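Local coordinates for globin (Chloroflexus aurantiacus, PDB 5D1V), which binds heme as a group II truncated hemoglobin and probably carries oxygen, at residues P4-Q9 and Q54-P59. Sequence-based numbering, arbitrary orientation.
Sequences PTIYEQ and QYFGGP
Tyr-7 and Phe-56 meet where the N-terminal turn of helix 6-9 faces the Schellman motif that ends helix 42-55 in this truncated globin. Gly-57, with positive phi, is the C-prime residue of that motif. Tyr-7 N in the first turn donates to the carbonyl Phe-56 O at 2.8 Å, with an N-H...O angle of 160°. Thr-5 and Glu-8 close the same helix start as a capping box: Thr-5 N gives its hydrogen to Glu-8 OE2 and Glu-8 N to Thr-5 OG1. Two waters bridge the segments, one between Thr-5 OG1 and Gly-57 O, the other accepting from Ile-6 N and donating weakly to Phe-56 O.

With CG anti to its backbone N (chi1 178°), Tyr-7 lays its ring over Gly-58, with Gly-58 CA over one face in a CH-pi contact, 3.5 Å from the ring centroid. Gly-58 CA is 3.6 Å from Tyr-7 CD1, and Gly-57 CA is 3.9 Å from Thr-5 CB, approaches that the lack of a side chain at either glycine permits. An alanine in place of Tyr-7 would probably leave Gly-58 CA without the ring it packs on and open a gap beside Pro-59 CD. Ile-6 CG2 touches Phe-56 CD1 at 3.9 Å, and both side chains also reach helix 105-119, Ile-6 at Val-108 and Phe-56 at Met-109. At the far end of the tyrosine, Pro-59 CD lies 3.4 Å from Tyr-7 OH.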
loop_
_atom_site.group_PDB
_atom_site.type_symbol
_atom_site.label_atom_id
_atom_site.label_comp_id
_atom_site.label_asym_id
_atom_site.label_seq_id
_atom_site.Cartn_x
_atom_site.Cartn_y
_atom_site.Cartn_z
ATOM N N PRO A 4 20.833 -14.910 13.987
ATOM C CA PRO A 4 19.944 -15.715 13.132
ATOM C C PRO A 4 19.440 -14.949 11.904
ATOM O O PRO A 4 19.245 -13.732 11.956
ATOM C CB PRO A 4 18.789 -16.059 14.064
ATOM C CG PRO A 4 19.430 -16.064 15.454
ATOM C CD PRO A 4 20.412 -14.928 15.401
ATOM N N THR A 5 19.255 -15.677 10.804
ATOM C CA THR A 5 18.793 -15.104 9.536
ATOM C C THR A 5 17.314 -14.734 9.591
ATOM O O THR A 5 16.563 -15.196 10.467
ATOM C CB THR A 5 18.979 -16.087 8.376
ATOM O OG1 THR A 5 18.250 -17.279 8.676
ATOM C CG2 THR A 5 20.436 -16.419 8.156
ATOM N N ILE A 6 16.899 -13.894 8.650
ATOM C CA ILE A 6 15.488 -13.597 8.469
ATOM C C ILE A 6 14.723 -14.902 8.332
ATOM O O ILE A 6 13.668 -15.065 8.940
ATOM C CB ILE A 6 15.243 -12.676 7.235
ATOM C CG1 ILE A 6 15.916 -11.312 7.419
ATOM C CG2 ILE A 6 13.765 -12.525 6.985
ATOM C CD1 ILE A 6 15.361 -10.470 8.528
ATOM N N TYR A 7 15.229 -15.809 7.491
ATOM C CA TYR A 7 14.625 -17.127 7.296
ATOM C C TYR A 7 14.251 -17.785 8.627
ATOM O O TYR A 7 13.110 -18.235 8.810
ATOM C CB TYR A 7 15.593 -18.014 6.514
ATOM C CG TYR A 7 15.137 -19.419 6.263
ATOM C CD1 TYR A 7 14.332 -19.724 5.167
ATOM C CD2 TYR A 7 15.535 -20.457 7.101
ATOM C CE1 TYR A 7 13.919 -21.016 4.926
ATOM C CE2 TYR A 7 15.131 -21.761 6.860
ATOM C CZ TYR A 7 14.316 -22.028 5.771
ATOM O OH TYR A 7 13.909 -23.306 5.473
ATOM N N GLU A 8 15.214 -17.852 9.544
ATOM C CA GLU A 8 14.990 -18.446 10.872
ATOM C C GLU A 8 13.969 -17.636 11.646
ATOM O O GLU A 8 13.069 -18.193 12.275
ATOM C CB GLU A 8 16.293 -18.511 11.678
ATOM C CG GLU A 8 17.453 -19.252 11.019
ATOM C CD GLU A 8 18.772 -19.102 11.800
ATOM O OE1 GLU A 8 18.853 -19.642 12.927
ATOM O OE2 GLU A 8 19.717 -18.442 11.292
ATOM N N GLN A 9 14.115 -16.314 11.599
ATOM C CA GLN A 9 13.281 -15.419 12.405
ATOM C C GLN A 9 11.801 -15.563 12.106
ATOM O O GLN A 9 10.967 -15.420 12.986
ATOM C CB GLN A 9 13.671 -13.976 12.177
ATOM C CG GLN A 9 14.972 -13.558 12.847
ATOM C CD GLN A 9 15.459 -12.221 12.332
ATOM O OE1 GLN A 9 16.582 -12.109 11.840
ATOM N NE2 GLN A 9 14.609 -11.199 12.425
ATOM N N GLN A 54 16.253 -18.994 0.046
ATOM C CA GLN A 54 17.695 -18.807 -0.054
ATOM C C GLN A 54 18.123 -17.378 0.216
ATOM O O GLN A 54 19.064 -17.140 0.959
ATOM C CB GLN A 54 18.172 -19.222 -1.434
ATOM C CG GLN A 54 19.672 -19.057 -1.651
ATOM C CD GLN A 54 20.084 -19.562 -3.016
ATOM O OE1 GLN A 54 20.112 -20.765 -3.262
ATOM N NE2 GLN A 54 20.371 -18.631 -3.924
ATOM N N TYR A 55 17.421 -16.428 -0.391
ATOM C CA TYR A 55 17.806 -15.026 -0.271
ATOM C C TYR A 55 17.814 -14.582 1.188
ATOM O O TYR A 55 18.739 -13.890 1.638
ATOM C CB TYR A 55 16.883 -14.123 -1.091
ATOM C CG TYR A 55 17.354 -12.676 -1.054
ATOM C CD1 TYR A 55 18.341 -12.229 -1.931
ATOM C CD2 TYR A 55 16.866 -11.784 -0.105
ATOM C CE1 TYR A 55 18.803 -10.926 -1.874
ATOM C CE2 TYR A 55 17.335 -10.467 -0.047
ATOM C CZ TYR A 55 18.299 -10.056 -0.938
ATOM O OH TYR A 55 18.784 -8.771 -0.899
ATOM N N PHE A 56 16.798 -14.998 1.935
ATOM C CA PHE A 56 16.632 -14.556 3.307
ATOM C C PHE A 56 17.363 -15.470 4.311
ATOM O O PHE A 56 17.211 -15.334 5.516
ATOM C CB PHE A 56 15.136 -14.431 3.584
ATOM C CG PHE A 56 14.531 -13.272 2.901
ATOM C CD1 PHE A 56 14.836 -11.971 3.305
ATOM C CD2 PHE A 56 13.712 -13.445 1.791
ATOM C CE1 PHE A 56 14.296 -10.877 2.631
ATOM C CE2 PHE A 56 13.176 -12.342 1.127
ATOM C CZ PHE A 56 13.490 -11.048 1.558
ATOM N N GLY A 57 18.205 -16.360 3.797
ATOM C CA GLY A 57 19.211 -17.009 4.629
ATOM C C GLY A 57 19.014 -18.480 4.900
ATOM O O GLY A 57 19.725 -19.042 5.725
ATOM N N GLY A 58 18.032 -19.092 4.240
ATOM C CA GLY A 58 17.800 -20.519 4.363
ATOM C C GLY A 58 18.597 -21.416 3.435
ATOM O O GLY A 58 19.722 -21.069 3.015
ATOM N N PRO A 59 18.024 -22.590 3.100
ATOM C CA PRO A 59 18.729 -23.539 2.236
ATOM C C PRO A 59 19.114 -22.957 0.881
ATOM O O PRO A 59 18.405 -22.080 0.365
ATOM C CB PRO A 59 17.718 -24.670 2.046
ATOM C CG PRO A 59 16.797 -24.595 3.218
ATOM C CD PRO A 59 16.713 -23.116 3.538
HETATM O O HOH W 1 19.480 -19.883 8.384
HETATM O O HOH W 2 19.072 -12.918 6.971
#